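Local coordinates for MAGE domain-containing protein (Xenopus laevis, PDB 7DG2) that is the Nse3 (MAGE-family) member of an Nse1-Nse3-Nse4 complex and, within the Smc5/6 complex, probably shapes Nse4 together with Nse1, at residues B[6-9]-B[10-13]; B[143-147]-B[148-152]; B[187-190]-B[191-195]; B[30-33]-B[34-38]. All coordinates share one frame; numbering follows the deposited sequence.

In the fold
The four contacts are local, each within one helix or at one of its ends, and they follow one another in series along the chain. Contacts 1 and 4 lie on the same side of the chain's centre, with centres about 17 Å apart; helix 6-23 of contact 1 leads on to strand 30-31 of contact 4. Contact 2, on helix 142-152, lies nearer the middle, its centre about 24 Å from that of contact 4 and about 25 Å from that of contact 3. Contact 3 lies across the chain's centre from contact 1, with centres about 48 Å apart. It is the one contact of the four that another protein chain, that of Nse4, touches.

Contact 1. Residues B[6-9]-B[10-13]; sequences QEQV and NLKV
Gln8 and Leu11 meet because both first torsions set CG beside the backbone N, at chi1 -70° in Gln8 and -67° in Leu11. A bend at chi2 (-56°) then brings the Gln8 amide to Leu11. Its NE2 comes within 3.7 Å of Leu11 CD1, and the two side chains cross at a slant. This is contact between an amide and a methyl, not a polar bond. On another side of the helix Asn10 folds back over the carbonyl of Gln6. Asn10 CG lies 3.1 Å from Gln6 O, but the angle at ND2 is too poor for a hydrogen bond. That oxygen is taken by the backbone, through Asn10 N at 2.9 Å. The same i to i+4 pattern runs on from Leu11 N to Glu7 O, from Lys12 N to Gln8 O and from Val13 N to Val9 O. Lys12 CG also passes the Gln8 carbonyl, 3.1 Å from Gln8 O. The chain then bends twice and carries NZ away to the backbone O of Val39, its hydrogen-bond partner. Val9 and Val13, one turn apart, both pack on Arg53 of helix 47-62. Regular i to i+4 bonding is the mark of an alpha-helix, and with Val9 and Val13 buried while Gln6 and Asn10 stay exposed, these first turns of helix 6-23 are consistent with a helix packed on one side.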
loop_
_atom_site.group_PDB
_atom_site.type_symbol
_atom_site.label_atom_id
_atom_site.label_comp_id
_atom_site.label_asym_id
_atom_site.label_seq_id
_atom_site.Cartn_x
_atom_site.Cartn_y
_atom_site.Cartn_z
ATOM N N GLN B 6 20.009 27.454 -2.105
ATOM C CA GLN B 6 18.644 27.060 -1.781
ATOM C C GLN B 6 18.130 25.989 -2.736
ATOM O O GLN B 6 17.265 25.191 -2.357
ATOM C CB GLN B 6 17.727 28.281 -1.782
ATOM C CG GLN B 6 18.059 29.273 -0.676
ATOM C CD GLN B 6 17.013 30.359 -0.517
ATOM O OE1 GLN B 6 15.882 30.228 -0.996
ATOM N NE2 GLN B 6 17.387 31.443 0.158
ATOM N N GLU B 7 18.665 25.933 -3.961
ATOM C CA GLU B 7 18.269 24.873 -4.885
ATOM C C GLU B 7 18.732 23.507 -4.391
ATOM O O GLU B 7 17.953 22.546 -4.371
ATOM C CB GLU B 7 18.818 25.138 -6.286
ATOM C CG GLU B 7 18.512 24.003 -7.257
ATOM C CD GLU B 7 19.267 24.113 -8.568
ATOM O OE1 GLU B 7 20.142 24.997 -8.680
ATOM O OE2 GLU B 7 18.986 23.309 -9.483
ATOM N N GLN B 8 20.000 23.397 -3.987
ATOM C CA GLN B 8 20.490 22.112 -3.500
ATOM C C GLN B 8 19.815 21.711 -2.192
ATOM O O GLN B 8 19.577 20.520 -1.970
ATOM C CB GLN B 8 22.014 22.141 -3.335
ATOM C CG GLN B 8 22.801 22.201 -4.653
ATOM C CD GLN B 8 22.473 21.061 -5.624
ATOM O OE1 GLN B 8 22.645 19.877 -5.311
ATOM N NE2 GLN B 8 22.004 21.423 -6.814
ATOM N N VAL B 9 19.488 22.678 -1.329
ATOM C CA VAL B 9 18.774 22.368 -0.092
ATOM C C VAL B 9 17.349 21.912 -0.389
ATOM O O VAL B 9 16.849 20.967 0.232
ATOM C CB VAL B 9 18.804 23.576 0.857
ATOM C CG1 VAL B 9 17.916 23.327 2.071
ATOM C CG2 VAL B 9 20.235 23.861 1.283
ATOM N N ASN B 10 16.666 22.575 -1.333
ATOM C CA ASN B 10 15.342 22.113 -1.754
ATOM C C ASN B 10 15.393 20.670 -2.232
ATOM O O ASN B 10 14.512 19.860 -1.913
ATOM C CB ASN B 10 14.797 23.002 -2.875
ATOM C CG ASN B 10 14.297 24.326 -2.376
ATOM O OD1 ASN B 10 13.795 24.430 -1.257
ATOM N ND2 ASN B 10 14.420 25.356 -3.208
ATOM N N LEU B 11 16.402 20.343 -3.040
ATOM C CA LEU B 11 16.527 18.984 -3.554
ATOM C C LEU B 11 16.691 17.984 -2.418
ATOM O O LEU B 11 16.095 16.899 -2.449
ATOM C CB LEU B 11 17.707 18.898 -4.525
ATOM C CG LEU B 11 17.553 19.673 -5.836
ATOM C CD1 LEU B 11 18.819 19.563 -6.667
ATOM C CD2 LEU B 11 16.362 19.176 -6.627
ATOM N N LYS B 12 17.492 18.336 -1.399
ATOM C CA LYS B 12 17.677 17.428 -0.269
ATOM C C LYS B 12 16.379 17.222 0.487
ATOM O O LYS B 12 16.119 16.123 0.989
ATOM C CB LYS B 12 18.724 17.962 0.712
ATOM C CG LYS B 12 20.064 18.232 0.129
ATOM C CD LYS B 12 20.596 17.015 -0.547
ATOM C CE LYS B 12 20.941 15.943 0.426
ATOM N NZ LYS B 12 21.681 14.895 -0.299
ATOM N N VAL B 13 15.581 18.287 0.644
ATOM C CA VAL B 13 14.307 18.148 1.346
ATOM C C VAL B 13 13.426 17.130 0.639
ATOM O O VAL B 13 12.831 16.253 1.273
ATOM C CB VAL B 13 13.597 19.508 1.472
ATOM C CG1 VAL B 13 12.175 19.322 1.987
ATOM C CG2 VAL B 13 14.388 20.417 2.435
#

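Contact 2. Residues B[143-147]-B[148-152]; sequences KKLVT and EEFVK
Leu145 lies over one face of the Phe150 ring, in a helix that widens to a pi-type turn at 145-147. Leu145 CD1 sits 4.2 Å from the ring centroid and 28° off the normal, a CH-pi contact. CG of the leucine stands above the same face, displaced toward the rim. Leu145 CD1 also meets the flat end of Glu149, 3.5 Å from its CD, so one methyl lies against both the ring and the carboxylate. The Glu149 chain is extended, and its OE1 forms a salt bridge with Lys98 of helix 94-111. Its other oxygen, OE2, is joined through one water to Lys144 NZ; the two charged ends do not touch directly. Lys144 also runs at a slant across Glu148, its CG 3.4 Å from Glu148 OE1. The wider turn shows in the backbone. Lys144 O accepts from both Glu148 N and Glu149 N, and Phe150 N bonds to Leu145 O, five residues back. Val146 O is buried and has no partner in the model. Leu145, Val146 and Phe150 all pack on helix 94-111, while Thr147 and Val151 touch Tyr158 of strand 156-160. Thr147 OG1, set between its own N and carbonyl carbon at chi1 68°, bonds to Lys143 O at 2.6 Å. Thr147 N reaches that oxygen from the opposite face of the carbonyl plane.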
loop_
_atom_site.group_PDB
_atom_site.type_symbol
_atom_site.label_atom_id
_atom_site.label_comp_id
_atom_site.label_asym_id
_atom_site.label_seq_id
_atom_site.Cartn_x
_atom_site.Cartn_y
_atom_site.Cartn_z
ATOM N N LYS B 143 2.888 -17.192 14.620
ATOM C CA LYS B 143 3.960 -17.027 15.592
ATOM C C LYS B 143 4.929 -15.938 15.149
ATOM O O LYS B 143 5.325 -15.080 15.946
ATOM C CB LYS B 143 4.701 -18.355 15.785
ATOM C CG LYS B 143 5.930 -18.249 16.670
ATOM C CD LYS B 143 5.573 -18.168 18.146
ATOM C CE LYS B 143 6.802 -18.425 19.005
ATOM N NZ LYS B 143 6.491 -18.432 20.455
ATOM N N LYS B 144 5.321 -15.961 13.874
ATOM C CA LYS B 144 6.238 -14.943 13.372
ATOM C C LYS B 144 5.556 -13.583 13.267
ATOM O O LYS B 144 6.173 -12.551 13.553
ATOM C CB LYS B 144 6.803 -15.366 12.019
ATOM C CG LYS B 144 7.948 -14.492 11.541
ATOM C CD LYS B 144 8.791 -15.200 10.491
ATOM C CE LYS B 144 7.961 -15.577 9.288
ATOM N NZ LYS B 144 7.280 -14.388 8.704
ATOM N N LEU B 145 4.291 -13.557 12.840
ATOM C CA LEU B 145 3.570 -12.288 12.750
ATOM C C LEU B 145 3.504 -11.600 14.105
ATOM O O LEU B 145 3.780 -10.398 14.217
ATOM C CB LEU B 145 2.160 -12.521 12.198
ATOM C CG LEU B 145 1.242 -11.294 12.167
ATOM C CD1 LEU B 145 1.851 -10.222 11.279
ATOM C CD2 LEU B 145 -0.154 -11.674 11.680
ATOM N N VAL B 146 3.159 -12.354 15.154
ATOM C CA VAL B 146 2.919 -11.756 16.467
ATOM C C VAL B 146 4.219 -11.481 17.219
ATOM O O VAL B 146 4.370 -10.421 17.838
ATOM C CB VAL B 146 1.965 -12.646 17.285
ATOM C CG1 VAL B 146 1.842 -12.116 18.697
ATOM C CG2 VAL B 146 0.585 -12.708 16.610
ATOM N N THR B 147 5.177 -12.417 17.201
ATOM C CA THR B 147 6.381 -12.268 18.014
ATOM C C THR B 147 7.536 -11.595 17.285
ATOM O O THR B 147 8.508 -11.198 17.939
ATOM C CB THR B 147 6.869 -13.633 18.539
ATOM O OG1 THR B 147 7.349 -14.433 17.449
ATOM C CG2 THR B 147 5.744 -14.357 19.247
ATOM N N GLU B 148 7.467 -11.453 15.963
ATOM C CA GLU B 148 8.544 -10.818 15.211
ATOM C C GLU B 148 8.052 -9.591 14.458
ATOM O O GLU B 148 8.529 -8.485 14.725
ATOM C CB GLU B 148 9.195 -11.833 14.248
ATOM C CG GLU B 148 9.797 -13.051 14.963
ATOM C CD GLU B 148 10.517 -14.014 14.023
ATOM O OE1 GLU B 148 10.956 -13.592 12.931
ATOM O OE2 GLU B 148 10.642 -15.202 14.385
ATOM N N GLU B 149 7.087 -9.746 13.551
ATOM C CA GLU B 149 6.665 -8.624 12.714
ATOM C C GLU B 149 6.077 -7.495 13.553
ATOM O O GLU B 149 6.510 -6.341 13.446
ATOM C CB GLU B 149 5.656 -9.094 11.667
ATOM C CG GLU B 149 5.128 -7.971 10.765
ATOM C CD GLU B 149 4.371 -8.501 9.552
ATOM O OE1 GLU B 149 3.446 -7.817 9.057
ATOM O OE2 GLU B 149 4.701 -9.617 9.100
ATOM N N PHE B 150 5.085 -7.807 14.395
ATOM C CA PHE B 150 4.502 -6.774 15.256
ATOM C C PHE B 150 5.540 -6.173 16.196
ATOM O O PHE B 150 5.429 -5.006 16.580
ATOM C CB PHE B 150 3.342 -7.339 16.078
ATOM C CG PHE B 150 2.085 -7.617 15.293
ATOM C CD1 PHE B 150 1.870 -7.056 14.037
ATOM C CD2 PHE B 150 1.094 -8.420 15.843
ATOM C CE1 PHE B 150 0.690 -7.305 13.347
ATOM C CE2 PHE B 150 -0.081 -8.686 15.156
ATOM C CZ PHE B 150 -0.287 -8.120 13.906
ATOM N N VAL B 151 6.557 -6.946 16.576
ATOM C CA VAL B 151 7.549 -6.450 17.519
ATOM C C VAL B 151 8.538 -5.513 16.833
ATOM O O VAL B 151 8.871 -4.447 17.375
ATOM C CB VAL B 151 8.245 -7.644 18.205
ATOM C CG1 VAL B 151 9.354 -7.161 19.104
ATOM C CG2 VAL B 151 7.226 -8.409 19.031
ATOM N N LYS B 152 8.993 -5.871 15.626
ATOM C CA LYS B 152 9.903 -5.001 14.882
ATOM C C LYS B 152 9.215 -3.720 14.427
ATOM O O LYS B 152 9.871 -2.685 14.267
ATOM C CB LYS B 152 10.478 -5.753 13.688
ATOM C CG LYS B 152 11.452 -6.854 14.095
ATOM C CD LYS B 152 11.350 -8.051 13.177
ATOM C CE LYS B 152 11.579 -7.670 11.731
ATOM N NZ LYS B 152 11.343 -8.843 10.830
HETATM O O HOH W 1 5.447 -12.205 9.746
#

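Contact 3. Residues B[187-190]-B[191-195]; sequences LEFV and SKIQQ
Ser191 grips the carbonyl of Leu187 twice, near the C-terminal end of helix 183-193, which a Schellman motif closes at Gln195. Ser191 OG donates to Leu187 O at 2.7 Å and Ser191 N to the same oxygen at 2.9 Å, from opposite faces of the carbonyl plane. With chi1 at -58°, OG lies beside its own backbone N and can turn back along the helix. Replacing the serine by an alanine would probably leave Leu187 O with its backbone donor alone and open a small gap beside Leu187 CD1. Two residues further on, Phe189 and Ile193 make a second i to i+4 pair, with Ile193 CG1 over one face of the ring. It is 3.9 Å from the centroid and 19° off the normal, a CH-pi contact. Outside this shell, Leu187 and Val190 pack on helix 94-111, and Ser191 touches Pro198 and Trp201. The Nse4 chain also packs here. Tyr61 of Nse4 meets the Phe189 ring edge-to-face, Phe19 of Nse4 packs on Ile193, and Lys192 NZ forms a salt bridge with Glu57 of Nse4. At the helix end, Gln195 N bonds to Lys192 O at 3.2 Å.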
loop_
_atom_site.group_PDB
_atom_site.type_symbol
_atom_site.label_atom_id
_atom_site.label_comp_id
_atom_site.label_asym_id
_atom_site.label_seq_id
_atom_site.Cartn_x
_atom_site.Cartn_y
_atom_site.Cartn_z
ATOM N N LEU B 187 -10.232 0.776 24.708
ATOM C CA LEU B 187 -11.367 0.524 25.588
ATOM C C LEU B 187 -12.686 0.731 24.855
ATOM O O LEU B 187 -13.656 -0.009 25.072
ATOM C CB LEU B 187 -11.290 1.430 26.815
ATOM C CG LEU B 187 -12.461 1.279 27.795
ATOM C CD1 LEU B 187 -12.571 -0.178 28.258
ATOM C CD2 LEU B 187 -12.260 2.207 28.991
ATOM N N GLU B 188 -12.739 1.740 23.983
ATOM C CA GLU B 188 -13.948 1.982 23.207
ATOM C C GLU B 188 -14.215 0.849 22.226
ATOM O O GLU B 188 -15.370 0.477 22.005
ATOM C CB GLU B 188 -13.838 3.327 22.483
ATOM C CG GLU B 188 -13.983 4.496 23.434
ATOM C CD GLU B 188 -13.681 5.852 22.814
ATOM O OE1 GLU B 188 -13.353 5.930 21.610
ATOM O OE2 GLU B 188 -13.779 6.851 23.555
ATOM N N PHE B 189 -13.159 0.286 21.634
ATOM C CA PHE B 189 -13.312 -0.872 20.768
ATOM C C PHE B 189 -13.814 -2.079 21.551
ATOM O O PHE B 189 -14.772 -2.742 21.143
ATOM C CB PHE B 189 -11.973 -1.189 20.094
ATOM C CG PHE B 189 -11.962 -2.492 19.357
ATOM C CD1 PHE B 189 -12.385 -2.557 18.036
ATOM C CD2 PHE B 189 -11.523 -3.655 19.979
ATOM C CE1 PHE B 189 -12.373 -3.763 17.350
ATOM C CE2 PHE B 189 -11.516 -4.859 19.304
ATOM C CZ PHE B 189 -11.940 -4.912 17.986
ATOM N N VAL B 190 -13.165 -2.378 22.678
ATOM C CA VAL B 190 -13.572 -3.521 23.495
ATOM C C VAL B 190 -15.031 -3.374 23.914
ATOM O O VAL B 190 -15.833 -4.313 23.796
ATOM C CB VAL B 190 -12.637 -3.653 24.708
ATOM C CG1 VAL B 190 -13.140 -4.729 25.665
ATOM C CG2 VAL B 190 -11.226 -3.967 24.237
ATOM N N SER B 191 -15.402 -2.172 24.368
ATOM C CA SER B 191 -16.782 -1.908 24.777
ATOM C C SER B 191 -17.755 -2.119 23.628
ATOM O O SER B 191 -18.817 -2.724 23.811
ATOM C CB SER B 191 -16.905 -0.482 25.317
ATOM O OG SER B 191 -16.024 -0.294 26.405
ATOM N N LYS B 192 -17.415 -1.622 22.436
ATOM C CA LYS B 192 -18.289 -1.796 21.277
ATOM C C LYS B 192 -18.496 -3.271 20.943
ATOM O O LYS B 192 -19.625 -3.712 20.688
ATOM C CB LYS B 192 -17.713 -1.048 20.075
ATOM C CG LYS B 192 -18.619 -1.079 18.844
ATOM C CD LYS B 192 -18.128 -0.104 17.785
ATOM C CE LYS B 192 -19.075 -0.054 16.602
ATOM N NZ LYS B 192 -18.636 0.977 15.623
ATOM N N ILE B 193 -17.412 -4.047 20.913
ATOM C CA ILE B 193 -17.521 -5.471 20.605
ATOM C C ILE B 193 -18.455 -6.167 21.586
ATOM O O ILE B 193 -19.248 -7.035 21.204
ATOM C CB ILE B 193 -16.121 -6.113 20.606
ATOM C CG1 ILE B 193 -15.309 -5.585 19.419
ATOM C CG2 ILE B 193 -16.215 -7.629 20.580
ATOM C CD1 ILE B 193 -15.912 -5.940 18.069
ATOM N N GLN B 194 -18.378 -5.806 22.862
ATOM C CA GLN B 194 -19.139 -6.508 23.888
ATOM C C GLN B 194 -20.462 -5.828 24.217
ATOM O O GLN B 194 -21.117 -6.214 25.192
ATOM C CB GLN B 194 -18.280 -6.674 25.141
ATOM C CG GLN B 194 -16.998 -7.448 24.864
ATOM C CD GLN B 194 -16.568 -8.298 26.045
ATOM O OE1 GLN B 194 -17.057 -9.410 26.235
ATOM N NE2 GLN B 194 -15.657 -7.773 26.847
ATOM N N GLN B 195 -20.878 -4.848 23.412
ATOM C CA GLN B 195 -22.168 -4.167 23.568
ATOM C C GLN B 195 -22.292 -3.505 24.937
ATOM O O GLN B 195 -23.356 -3.526 25.563
ATOM C CB GLN B 195 -23.337 -5.126 23.315
ATOM C CG GLN B 195 -23.311 -5.759 21.931
ATOM C CD GLN B 195 -24.617 -6.422 21.549
ATOM O OE1 GLN B 195 -24.639 -7.574 21.108
ATOM N NE2 GLN B 195 -25.716 -5.692 21.700
#

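Contact 4. Residues B[30-33]-B[34-38]; sequences IKRA and DIVRS
Asp34 and Lys31 meet where strand 30-31 turns into helix 32-40, and two waters link them. One water accepts from Lys31 N and donates to Asp34 OD2 at 2.6 Å. The other donates to OD2 at 2.7 Å and takes a weak bond from Lys31 NZ. OD2 thus receives two water bonds, while the charged ends of the pair stay apart. The lysine chain runs past the carboxylate, with CD 3.5 Å from OD2. The other oxygen, OD1, faces the next turn and forms a salt bridge with Arg37 NH2 at 2.7 Å, though the bond angle of 125° makes the hydrogen bond weak. A bend at chi3 (111°) swings the guanidinium back to reach it. An alanine in place of Asp34 is likely to leave Arg37 without this acidic mate and both waters without their common acceptor. The backbone acceptors are met in turn. Lys31 O takes Ile35 N at 3.2 Å and, weakly, Asp34 N. Arg32 O takes Val36 N, and Ala33 O takes Arg37 N. Away from these polar groups, Ile30 CG2 packs on Ile35 CG1 at 3.9 Å, the two side chains crossing at about a right angle. Both isoleucines also touch Leu20 of helix 6-23. Ile30 is hydrogen-bonded through the backbone to Tyr76, and Arg32 to His74. With Lys31 at the N-cap, this is a strand-to-helix junction in the MAGE homology domain, consistent with the winged-helix units of that family.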
loop_
_atom_site.group_PDB
_atom_site.type_symbol
_atom_site.label_atom_id
_atom_site.label_comp_id
_atom_site.label_asym_id
_atom_site.label_seq_id
_atom_site.Cartn_x
_atom_site.Cartn_y
_atom_site.Cartn_z
ATOM N N ILE B 30 12.084 4.649 11.673
ATOM C CA ILE B 30 13.106 5.283 10.850
ATOM C C ILE B 30 14.045 6.059 11.771
ATOM O O ILE B 30 13.623 7.027 12.413
ATOM C CB ILE B 30 12.481 6.212 9.802
ATOM C CG1 ILE B 30 11.384 5.452 9.042
ATOM C CG2 ILE B 30 13.577 6.769 8.888
ATOM C CD1 ILE B 30 10.418 6.346 8.239
ATOM N N LYS B 31 15.320 5.664 11.810
ATOM C CA LYS B 31 16.266 6.351 12.695
ATOM C C LYS B 31 16.634 7.720 12.141
ATOM O O LYS B 31 16.970 7.848 10.966
ATOM C CB LYS B 31 17.545 5.517 12.867
ATOM C CG LYS B 31 17.340 4.149 13.495
ATOM C CD LYS B 31 18.654 3.384 13.479
ATOM C CE LYS B 31 18.539 1.999 14.096
ATOM N NZ LYS B 31 19.899 1.393 14.215
ATOM N N ARG B 32 16.598 8.758 12.995
ATOM C CA ARG B 32 17.122 10.055 12.573
ATOM C C ARG B 32 18.543 9.929 12.034
ATOM O O ARG B 32 18.899 10.562 11.028
ATOM C CB ARG B 32 17.096 11.036 13.750
ATOM C CG ARG B 32 17.539 12.435 13.414
ATOM C CD ARG B 32 17.586 13.281 14.686
ATOM N NE ARG B 32 18.805 12.966 15.434
ATOM C CZ ARG B 32 19.094 13.464 16.629
ATOM N NH1 ARG B 32 18.244 14.304 17.207
ATOM N NH2 ARG B 32 20.237 13.134 17.227
ATOM N N ALA B 33 19.379 9.125 12.700
ATOM C CA ALA B 33 20.769 9.010 12.268
ATOM C C ALA B 33 20.884 8.457 10.850
ATOM O O ALA B 33 21.800 8.843 10.114
ATOM C CB ALA B 33 21.553 8.132 13.250
ATOM N N ASP B 34 19.951 7.591 10.438
ATOM C CA ASP B 34 19.985 7.064 9.074
ATOM C C ASP B 34 19.515 8.102 8.064
ATOM O O ASP B 34 20.068 8.194 6.968
ATOM C CB ASP B 34 19.130 5.802 8.949
ATOM C CG ASP B 34 19.743 4.587 9.633
ATOM O OD1 ASP B 34 20.987 4.513 9.742
ATOM O OD2 ASP B 34 18.974 3.693 10.048
ATOM N N ILE B 35 18.491 8.899 8.400
ATOM C CA ILE B 35 18.137 10.019 7.532
ATOM C C ILE B 35 19.348 10.909 7.295
ATOM O O ILE B 35 19.649 11.304 6.159
ATOM C CB ILE B 35 16.982 10.834 8.142
ATOM C CG1 ILE B 35 15.764 9.947 8.381
ATOM C CG2 ILE B 35 16.642 12.006 7.213
ATOM C CD1 ILE B 35 14.681 10.677 9.199
ATOM N N VAL B 36 20.043 11.270 8.372
ATOM C CA VAL B 36 21.137 12.228 8.237
ATOM C C VAL B 36 22.298 11.624 7.450
ATOM O O VAL B 36 22.861 12.269 6.555
ATOM C CB VAL B 36 21.571 12.714 9.627
ATOM C CG1 VAL B 36 22.774 13.655 9.505
ATOM C CG2 VAL B 36 20.383 13.422 10.301
ATOM N N ARG B 37 22.648 10.376 7.749
ATOM C CA ARG B 37 23.814 9.737 7.136
ATOM C C ARG B 37 23.551 9.355 5.685
ATOM O O ARG B 37 24.371 9.638 4.802
ATOM C CB ARG B 37 24.208 8.500 7.954
ATOM C CG ARG B 37 25.203 7.544 7.295
ATOM C CD ARG B 37 25.659 6.522 8.337
ATOM N NE ARG B 37 25.200 5.147 8.133
ATOM C CZ ARG B 37 23.930 4.733 8.109
ATOM N NH1 ARG B 37 23.668 3.443 7.945
ATOM N NH2 ARG B 37 22.916 5.581 8.214
ATOM N N SER B 38 22.406 8.730 5.417
ATOM C CA SER B 38 22.137 8.156 4.104
ATOM C C SER B 38 21.587 9.152 3.107
ATOM O O SER B 38 21.745 8.948 1.898
ATOM C CB SER B 38 21.155 6.987 4.220
ATOM O OG SER B 38 21.748 5.908 4.926
HETATM O O HOH W 2 16.349 3.579 10.136
HETATM O O HOH W 3 20.052 1.370 10.812
#